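Local coordinates for glycerate dehydrogenase related protein (Thermoplasma acidophilum, PDB 3GVX) that probably reduces 2-keto acids such as hydroxypyruvate or glyoxylate with a nicotinamide cofactor, as a member of the D-isomer specific 2-hydroxyacid dehydrogenase family, at the interface of chains A and B. Residues are numbered along the deposited sequence; one frame, centred on the assembly and turned at random. Chains: chain A/B, Glycerate dehydrogenase related protein.

Contact 1: the interface of chains A and B. Residues chain A 94, 98, 118-121, 143-144; chain B 83-84, 87, 90, 136, 140.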
ATOM      1  N   LEU A  94      -6.679  -1.829  -2.872  1.00 21.35           N
ATOM      2  CA  LEU A  94      -6.145  -3.169  -2.642  1.00 22.32           C
ATOM      3  C   LEU A  94      -7.212  -4.177  -2.233  1.00 23.59           C
ATOM      4  O   LEU A  94      -7.119  -5.346  -2.579  1.00 23.23           O
ATOM      5  CB  LEU A  94      -5.047  -3.140  -1.579  1.00 21.48           C
ATOM      6  CG  LEU A  94      -3.718  -2.520  -1.994  1.00 24.17           C
ATOM      7  CD1 LEU A  94      -2.829  -2.363  -0.766  1.00 21.08           C
ATOM      8  CD2 LEU A  94      -3.051  -3.397  -3.070  1.00 24.96           C
ATOM      9  N   LYS A  98      -7.273  -7.448  -4.531  1.00 29.06           N
ATOM     10  CA  LYS A  98      -7.085  -8.778  -3.966  1.00 28.53           C
ATOM     11  C   LYS A  98      -8.376  -9.497  -3.567  1.00 29.81           C
ATOM     12  O   LYS A  98      -8.317 -10.534  -2.909  1.00 29.13           O
ATOM     13  CB  LYS A  98      -6.149  -8.727  -2.753  1.00 27.33           C
ATOM     14  CG  LYS A  98      -4.864  -7.954  -2.979  1.00 26.48           C
ATOM     15  CD  LYS A  98      -4.198  -8.262  -4.315  1.00 25.96           C
ATOM     16  CE  LYS A  98      -2.866  -7.524  -4.397  1.00 24.61           C
ATOM     17  NZ  LYS A  98      -2.198  -7.529  -5.723  1.00 27.69           N
ATOM     18  N   THR A 118      -5.694  -9.191  -8.790  1.00 37.23           N
ATOM     19  CA  THR A 118      -5.101  -8.215  -9.683  1.00 34.40           C
ATOM     20  C   THR A 118      -3.843  -7.703  -9.006  1.00 34.58           C
ATOM     21  O   THR A 118      -3.810  -7.438  -7.803  1.00 33.63           O
ATOM     22  CB  THR A 118      -6.061  -7.048  -9.935  1.00 34.46           C
ATOM     23  OG1 THR A 118      -7.242  -7.556 -10.553  1.00 34.57           O
ATOM     24  CG2 THR A 118      -5.430  -6.000 -10.841  1.00 33.07           C
ATOM     25  N   LEU A 119      -2.792  -7.579  -9.787  1.00 33.62           N
ATOM     26  CA  LEU A 119      -1.540  -7.104  -9.250  1.00 35.09           C
ATOM     27  C   LEU A 119      -1.399  -5.622  -9.610  1.00 34.73           C
ATOM     28  O   LEU A 119      -1.770  -5.211 -10.707  1.00 34.31           O
ATOM     29  CB  LEU A 119      -0.410  -7.947  -9.838  1.00 36.49           C
ATOM     30  CG  LEU A 119       1.016  -7.669  -9.385  1.00 38.77           C
ATOM     31  CD1 LEU A 119       1.419  -8.529  -8.168  1.00 37.21           C
ATOM     32  CD2 LEU A 119       1.899  -7.938 -10.591  1.00 38.59           C
ATOM     33  N   LEU A 120      -0.889  -4.815  -8.681  1.00 33.98           N
ATOM     34  CA  LEU A 120      -0.738  -3.382  -8.942  1.00 32.45           C
ATOM     35  C   LEU A 120       0.518  -3.118  -9.743  1.00 32.67           C
ATOM     36  O   LEU A 120       0.530  -2.315 -10.667  1.00 31.38           O
ATOM     37  CB  LEU A 120      -0.656  -2.600  -7.640  1.00 32.78           C
ATOM     38  CG  LEU A 120      -1.858  -2.671  -6.700  1.00 33.14           C
ATOM     39  CD1 LEU A 120      -1.635  -1.655  -5.595  1.00 30.66           C
ATOM     40  CD2 LEU A 120      -3.161  -2.402  -7.460  1.00 31.33           C
ATOM     41  N   TYR A 121       1.576  -3.819  -9.361  1.00 32.35           N
ATOM     42  CA  TYR A 121       2.868  -3.696 -10.009  1.00 33.21           C
ATOM     43  C   TYR A 121       2.754  -3.731 -11.530  1.00 34.33           C
ATOM     44  O   TYR A 121       2.165  -4.654 -12.086  1.00 33.65           O
ATOM     45  CB  TYR A 121       3.787  -4.826  -9.547  1.00 31.95           C
ATOM     46  CG  TYR A 121       5.198  -4.670 -10.028  1.00 33.04           C
ATOM     47  CD1 TYR A 121       6.172  -4.136  -9.203  1.00 31.98           C
ATOM     48  CD2 TYR A 121       5.568  -5.043 -11.327  1.00 32.95           C
ATOM     49  CE1 TYR A 121       7.484  -3.965  -9.647  1.00 34.12           C
ATOM     50  CE2 TYR A 121       6.885  -4.870 -11.787  1.00 32.24           C
ATOM     51  CZ  TYR A 121       7.836  -4.339 -10.939  1.00 33.59           C
ATOM     52  OH  TYR A 121       9.138  -4.196 -11.363  1.00 34.58           O
ATOM     53  N   ALA A 143       6.102   3.492  -5.544  1.00 28.03           N
ATOM     54  CA  ALA A 143       6.668   2.476  -4.660  1.00 27.43           C
ATOM     55  C   ALA A 143       6.097   1.105  -5.013  1.00 26.84           C
ATOM     56  O   ALA A 143       6.794   0.100  -4.985  1.00 26.48           O
ATOM     57  CB  ALA A 143       6.376   2.811  -3.196  1.00 26.87           C
ATOM     58  N   PHE A 144       4.823   1.082  -5.369  1.00 26.85           N
ATOM     59  CA  PHE A 144       4.161  -0.157  -5.754  1.00 28.10           C
ATOM     60  C   PHE A 144       4.573  -0.553  -7.173  1.00 28.44           C
ATOM     61  O   PHE A 144       4.222  -1.622  -7.652  1.00 27.54           O
ATOM     62  CB  PHE A 144       2.639   0.003  -5.670  1.00 29.93           C
ATOM     63  CG  PHE A 144       2.047  -0.411  -4.351  1.00 32.25           C
ATOM     64  CD1 PHE A 144       1.782  -1.735  -4.071  1.00 34.11           C
ATOM     65  CD2 PHE A 144       1.751   0.526  -3.386  1.00 34.75           C
ATOM     66  CE1 PHE A 144       1.230  -2.104  -2.846  1.00 33.40           C
ATOM     67  CE2 PHE A 144       1.205   0.152  -2.166  1.00 33.06           C
ATOM     68  CZ  PHE A 144       0.948  -1.158  -1.904  1.00 33.67           C
TER
ATOM     69  N   ILE B  83       6.876  -9.775  -4.914  1.00 30.10           N
ATOM     70  CA  ILE B  83       6.171  -8.535  -5.236  1.00 28.38           C
ATOM     71  C   ILE B  83       4.687  -8.746  -4.951  1.00 30.23           C
ATOM     72  O   ILE B  83       4.043  -7.967  -4.249  1.00 28.97           O
ATOM     73  CB  ILE B  83       6.340  -8.166  -6.728  1.00 28.57           C
ATOM     74  CG1 ILE B  83       7.729  -7.568  -6.944  1.00 27.72           C
ATOM     75  CG2 ILE B  83       5.194  -7.258  -7.190  1.00 25.74           C
ATOM     76  CD1 ILE B  83       8.083  -7.324  -8.388  1.00 28.66           C
ATOM     77  N   SER B  84       4.162  -9.829  -5.508  1.00 29.63           N
ATOM     78  CA  SER B  84       2.768 -10.198  -5.347  1.00 27.81           C
ATOM     79  C   SER B  84       2.426 -10.434  -3.897  1.00 29.39           C
ATOM     80  O   SER B  84       1.408  -9.966  -3.430  1.00 29.38           O
ATOM     81  CB  SER B  84       2.466 -11.449  -6.158  1.00 27.22           C
ATOM     82  OG  SER B  84       1.110 -11.814  -6.053  1.00 28.04           O
ATOM     83  N   GLU B  87       2.287  -7.208  -1.812  1.00 28.74           N
ATOM     84  CA  GLU B  87       1.067  -6.467  -2.146  1.00 28.61           C
ATOM     85  C   GLU B  87      -0.148  -7.058  -1.457  1.00 29.00           C
ATOM     86  O   GLU B  87      -1.043  -6.339  -1.030  1.00 26.49           O
ATOM     87  CB  GLU B  87       0.812  -6.458  -3.649  1.00 28.26           C
ATOM     88  CG  GLU B  87       1.622  -5.475  -4.453  1.00 30.00           C
ATOM     89  CD  GLU B  87       1.175  -5.438  -5.914  1.00 32.56           C
ATOM     90  OE1 GLU B  87       0.014  -5.789  -6.191  1.00 32.70           O
ATOM     91  OE2 GLU B  87       1.969  -5.061  -6.793  1.00 32.59           O
ATOM     92  N   PHE B  90      -0.063  -6.051   2.282  1.00 27.18           N
ATOM     93  CA  PHE B  90      -0.514  -4.711   2.589  1.00 27.76           C
ATOM     94  C   PHE B  90      -2.027  -4.600   2.399  1.00 27.43           C
ATOM     95  O   PHE B  90      -2.680  -3.824   3.091  1.00 25.95           O
ATOM     96  CB  PHE B  90       0.275  -3.669   1.788  1.00 27.57           C
ATOM     97  CG  PHE B  90       1.494  -3.158   2.522  1.00 29.21           C
ATOM     98  CD1 PHE B  90       1.401  -2.088   3.399  1.00 31.30           C
ATOM     99  CD2 PHE B  90       2.706  -3.812   2.422  1.00 29.41           C
ATOM    100  CE1 PHE B  90       2.497  -1.691   4.173  1.00 30.62           C
ATOM    101  CE2 PHE B  90       3.800  -3.420   3.192  1.00 30.79           C
ATOM    102  CZ  PHE B  90       3.693  -2.365   4.069  1.00 29.98           C
ATOM    103  N   ARG B 136      10.754  -7.020   0.222  1.00 25.08           N
ATOM    104  CA  ARG B 136       9.772  -6.324  -0.586  1.00 26.13           C
ATOM    105  C   ARG B 136       8.739  -5.641   0.304  1.00 25.21           C
ATOM    106  O   ARG B 136       8.306  -4.542   0.022  1.00 25.96           O
ATOM    107  CB  ARG B 136       9.087  -7.301  -1.538  1.00 25.25           C
ATOM    108  CG  ARG B 136       8.133  -6.645  -2.502  1.00 27.18           C
ATOM    109  CD  ARG B 136       8.805  -5.575  -3.352  1.00 28.07           C
ATOM    110  NE  ARG B 136       7.831  -4.920  -4.219  1.00 28.23           N
ATOM    111  CZ  ARG B 136       8.098  -3.987  -5.126  1.00 28.81           C
ATOM    112  NH1 ARG B 136       9.338  -3.568  -5.310  1.00 26.58           N
ATOM    113  NH2 ARG B 136       7.104  -3.485  -5.850  1.00 27.16           N
ATOM    114  N   LEU B 140       7.912  -1.441   0.731  1.00 23.54           N
ATOM    115  CA  LEU B 140       6.596  -0.805   0.751  1.00 25.39           C
ATOM    116  C   LEU B 140       6.373  -0.082   2.086  1.00 26.30           C
ATOM    117  O   LEU B 140       5.860   1.033   2.119  1.00 25.40           O
ATOM    118  CB  LEU B 140       5.487  -1.837   0.526  1.00 25.11           C
ATOM    119  CG  LEU B 140       5.452  -2.558  -0.823  1.00 24.16           C
ATOM    120  CD1 LEU B 140       4.293  -3.555  -0.802  1.00 22.05           C
ATOM    121  CD2 LEU B 140       5.318  -1.543  -1.970  1.00 23.22           C
TER
HETATM  122  O   HOH W   1       4.204  -3.749  -5.989  1.00 20.14           O
HETATM  123  O   HOH W   2       8.576  -1.207  -7.215  1.00 33.43           O

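Contact 2: the interface of chains A and B. Residues chain A 88, 91-92, 95, 100-101, 250-252; chain B 100-101, 104.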
ATOM      1  N   HIS A  88      -5.837   5.478   2.866  1.00 17.10           N
ATOM      2  CA  HIS A  88      -7.205   5.045   2.655  1.00 17.92           C
ATOM      3  C   HIS A  88      -7.532   4.688   1.221  1.00 17.69           C
ATOM      4  O   HIS A  88      -8.210   3.699   0.977  1.00 16.59           O
ATOM      5  CB  HIS A  88      -8.186   6.104   3.137  1.00 20.86           C
ATOM      6  CG  HIS A  88      -9.564   5.581   3.329  1.00 22.78           C
ATOM      7  ND1 HIS A  88     -10.002   5.064   4.528  1.00 23.62           N
ATOM      8  CD2 HIS A  88     -10.600   5.448   2.462  1.00 19.41           C
ATOM      9  CE1 HIS A  88     -11.244   4.636   4.393  1.00 20.83           C
ATOM     10  NE2 HIS A  88     -11.628   4.859   3.152  1.00 20.80           N
ATOM     11  N   ALA A  91      -6.133   1.443   0.554  1.00 17.45           N
ATOM     12  CA  ALA A  91      -6.799   0.351   1.263  1.00 18.11           C
ATOM     13  C   ALA A  91      -8.009  -0.106   0.453  1.00 20.44           C
ATOM     14  O   ALA A  91      -8.241  -1.298   0.305  1.00 21.22           O
ATOM     15  CB  ALA A  91      -7.213   0.788   2.654  1.00 17.37           C
ATOM     16  N   LEU A  92      -8.754   0.849  -0.103  1.00 22.22           N
ATOM     17  CA  LEU A  92      -9.923   0.541  -0.941  1.00 23.39           C
ATOM     18  C   LEU A  92      -9.485  -0.188  -2.207  1.00 24.99           C
ATOM     19  O   LEU A  92     -10.004  -1.240  -2.571  1.00 23.82           O
ATOM     20  CB  LEU A  92     -10.670   1.822  -1.348  1.00 23.65           C
ATOM     21  CG  LEU A  92     -11.481   2.550  -0.274  1.00 24.34           C
ATOM     22  CD1 LEU A  92     -12.149   3.779  -0.889  1.00 23.10           C
ATOM     23  CD2 LEU A  92     -12.506   1.584   0.321  1.00 24.33           C
ATOM     24  N   ALA A  95      -8.223  -3.717  -1.498  1.00 26.60           N
ATOM     25  CA  ALA A  95      -9.317  -4.586  -1.053  1.00 26.12           C
ATOM     26  C   ALA A  95      -9.990  -5.199  -2.264  1.00 28.77           C
ATOM     27  O   ALA A  95     -10.339  -6.373  -2.256  1.00 27.87           O
ATOM     28  CB  ALA A  95     -10.333  -3.796  -0.234  1.00 26.07           C
ATOM     29  N   ILE A 100     -10.379  -9.069  -1.300  1.00 30.72           N
ATOM     30  CA  ILE A 100     -10.314  -9.328   0.126  1.00 29.11           C
ATOM     31  C   ILE A 100     -11.663  -9.639   0.756  1.00 31.23           C
ATOM     32  O   ILE A 100     -11.762 -10.519   1.602  1.00 30.78           O
ATOM     33  CB  ILE A 100      -9.677  -8.137   0.877  1.00 28.11           C
ATOM     34  CG1 ILE A 100      -8.211  -7.983   0.462  1.00 29.12           C
ATOM     35  CG2 ILE A 100      -9.825  -8.312   2.379  1.00 23.09           C
ATOM     36  CD1 ILE A 100      -7.307  -9.121   0.858  1.00 28.46           C
ATOM     37  N   LEU A 101     -12.708  -8.929   0.353  1.00 31.21           N
ATOM     38  CA  LEU A 101     -14.019  -9.172   0.944  1.00 34.35           C
ATOM     39  C   LEU A 101     -14.624 -10.508   0.565  1.00 35.57           C
ATOM     40  O   LEU A 101     -15.058 -11.272   1.418  1.00 33.33           O
ATOM     41  CB  LEU A 101     -15.001  -8.058   0.573  1.00 34.52           C
ATOM     42  CG  LEU A 101     -14.984  -6.755   1.371  1.00 33.25           C
ATOM     43  CD1 LEU A 101     -13.600  -6.090   1.310  1.00 33.48           C
ATOM     44  CD2 LEU A 101     -16.096  -5.859   0.815  1.00 33.38           C
ATOM     45  N   ALA A 250     -18.926  -2.048  -5.993  1.00 32.81           N
ATOM     46  CA  ALA A 250     -18.542  -0.841  -5.296  1.00 31.08           C
ATOM     47  C   ALA A 250     -18.076  -1.246  -3.913  1.00 29.98           C
ATOM     48  O   ALA A 250     -18.391  -2.332  -3.425  1.00 28.52           O
ATOM     49  CB  ALA A 250     -19.721   0.114  -5.199  1.00 28.90           C
ATOM     50  N   ILE A 251     -17.256  -0.398  -3.321  1.00 27.25           N
ATOM     51  CA  ILE A 251     -16.813  -0.617  -1.966  1.00 26.19           C
ATOM     52  C   ILE A 251     -16.887   0.773  -1.417  1.00 26.19           C
ATOM     53  O   ILE A 251     -16.416   1.734  -2.037  1.00 27.57           O
ATOM     54  CB  ILE A 251     -15.384  -1.146  -1.850  1.00 23.56           C
ATOM     55  CG1 ILE A 251     -15.241  -2.455  -2.612  1.00 19.73           C
ATOM     56  CG2 ILE A 251     -15.068  -1.360  -0.385  1.00 21.74           C
ATOM     57  CD1 ILE A 251     -13.935  -3.163  -2.375  1.00 23.07           C
ATOM     58  N   LEU A 252     -17.487   0.890  -0.251  1.00 25.38           N
ATOM     59  CA  LEU A 252     -17.682   2.199   0.308  1.00 24.36           C
ATOM     60  C   LEU A 252     -17.229   2.356   1.728  1.00 24.14           C
ATOM     61  O   LEU A 252     -17.137   1.401   2.482  1.00 25.38           O
ATOM     62  CB  LEU A 252     -19.161   2.570   0.210  1.00 24.20           C
ATOM     63  CG  LEU A 252     -19.765   2.362  -1.179  1.00 28.44           C
ATOM     64  CD1 LEU A 252     -21.288   2.517  -1.121  1.00 29.61           C
ATOM     65  CD2 LEU A 252     -19.133   3.345  -2.161  1.00 27.65           C
TER
ATOM     66  N   ILE B 100     -12.225  -1.574   6.547  1.00 22.38           N
ATOM     67  CA  ILE B 100     -12.866  -1.648   5.247  1.00 23.78           C
ATOM     68  C   ILE B 100     -14.134  -2.512   5.198  1.00 24.62           C
ATOM     69  O   ILE B 100     -15.163  -2.056   4.711  1.00 24.32           O
ATOM     70  CB  ILE B 100     -11.864  -2.132   4.168  1.00 24.40           C
ATOM     71  CG1 ILE B 100     -10.758  -1.087   3.984  1.00 25.14           C
ATOM     72  CG2 ILE B 100     -12.586  -2.433   2.860  1.00 22.64           C
ATOM     73  CD1 ILE B 100     -11.236   0.269   3.469  1.00 22.40           C
ATOM     74  N   LEU B 101     -14.076  -3.745   5.699  1.00 25.09           N
ATOM     75  CA  LEU B 101     -15.243  -4.640   5.655  1.00 26.70           C
ATOM     76  C   LEU B 101     -16.460  -4.154   6.442  1.00 28.31           C
ATOM     77  O   LEU B 101     -17.585  -4.158   5.946  1.00 28.09           O
ATOM     78  CB  LEU B 101     -14.867  -6.034   6.157  1.00 27.40           C
ATOM     79  CG  LEU B 101     -13.940  -6.992   5.401  1.00 26.96           C
ATOM     80  CD1 LEU B 101     -12.713  -6.276   4.858  1.00 26.03           C
ATOM     81  CD2 LEU B 101     -13.584  -8.130   6.370  1.00 27.88           C
ATOM     82  N   ASN B 104     -17.958  -0.885   4.924  1.00 25.59           N
ATOM     83  CA  ASN B 104     -18.614  -1.173   3.668  1.00 24.60           C
ATOM     84  C   ASN B 104     -19.953  -1.837   3.905  1.00 26.61           C
ATOM     85  O   ASN B 104     -20.935  -1.518   3.240  1.00 24.23           O
ATOM     86  CB  ASN B 104     -17.732  -2.038   2.781  1.00 23.89           C
ATOM     87  CG  ASN B 104     -18.437  -2.484   1.527  1.00 25.26           C
ATOM     88  OD1 ASN B 104     -18.790  -3.660   1.387  1.00 26.47           O
ATOM     89  ND2 ASN B 104     -18.650  -1.551   0.602  1.00 20.17           N
TER
HETATM   90  O   HOH W   3     -15.155   0.418   3.812  1.00 22.24           O

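Contact 1: the interface of chains A and B
B:Glu87, on helix 79-97, reaches across the subunit boundary and buries its carboxylate against the loop of A:Leu119 to A:Tyr121. Its CG lies anti to the carbonyl carbon (chi1 -79°), and the chain runs extended beyond it, so the acid arrives tip first. Each oxygen offers its syn lone pair to a backbone N-H. OE1 takes A:Leu120 N at 2.8 Å in a nearly straight bond (176° at H). OE2 takes A:Tyr121 N at 2.9 Å, more bent. On its anti lone pair OE1 also receives A:Lys98 NZ at 2.9 Å, a salt bridge. The NZ amine is anchored by A:Thr118 O, 2.6 Å away, on a carbonyl lone pair. A flat, two-pronged acid suits consecutive amides, and the lysine would be expected to stabilise its negative charge.

Apolar groups flank this polar grip. A:Phe144 meets B:Glu87 CG at its ring edge, in plane, while B:Leu140 CD2 sits over the ring centre, 4.0 Å above the plane, and A:Leu120 CD1 covers the opposite face. B:Ile83 spreads its branches over A:Tyr121, CD1 above the ring face, 3.8 Å from the centroid, and CG2 beside CB. A water 2.7 Å from B:Glu87 OE2 also bonds A:Phe144 O and B:Arg136 NH2. The site ties helices 79-97 and 132-143 of one subunit to a loop and the end of helix 132-144 of the other, and is likely to fix how the subunits are set against each other.

Contact 2: the interface of chains A and B
A largely apolar helix-to-helix patch of a two-fold symmetric homodimer, this interface joins the subunits in the manner usual for D-isomer specific 2-hydroxyacid dehydrogenases, whose nucleotide-binding domains pair across the axis. Helix 100-108 of chain B lies against helices 78-97 and 100-108 and strand 250-252 of chain A.

B:Ile100 leads the contact. Its CG1 is anti to the carbonyl carbon (chi1 -65°), and the two branches divide the work: the side chain crosses A:Leu92 obliquely, CD1 to CD2 at 3.6 Å, and CG2 lies 4.1 Å from A:Ala95 CB. The small alanines A:Ala91 and A:Ala95 let the branched isoleucine come close to the helix. A:Leu101 and B:Leu101 slide past each other in opposite directions, CD1 to CD1 at 3.7 Å. A:Leu101 CD1 also lies 4.1 Å from B:Ile100 CG2, while its CD2 rests against the end of the B:Asn104 amide (OD1 as modelled). An alanine in place of A:Leu101 would remove both methyls and would probably loosen the packing against B:Leu101, B:Ile100 and B:Asn104.

B:Asn104, with CG anti to the backbone N (chi1 174°), crosses A:Ile251 at about a right angle. As modelled, its ND2 stands 2.8 Å from A:Leu252 N; both are donors, so the pair is no hydrogen bond, and turning the amide over would probably offer OD1 to that N-H instead. A water links A:Leu252 O and B:Ile100 O, lying 2.6 Å from the latter's carbonyl oxygen.

Contact 1 and contact 2 lie about 16 Å apart, measured between the centres of their C-alpha atoms, and belong to the same two-fold interface. Helix 78-97 of chain A serves both: A:Leu94 sits in contact 1, whereas A:His88, A:Ala91, A:Leu92 and A:Ala95 contribute to contact 2. Its counterpart in chain B, helix 79-97, carries B:Glu87 in contact 1, so the same helix of each subunit takes part; helix 100-108 of chain B serves contact 2. Both patches bury surface, contact 1 adding a charged, directional grip and contact 2 mainly apolar packing; symmetry repeats both with the chains exchanged.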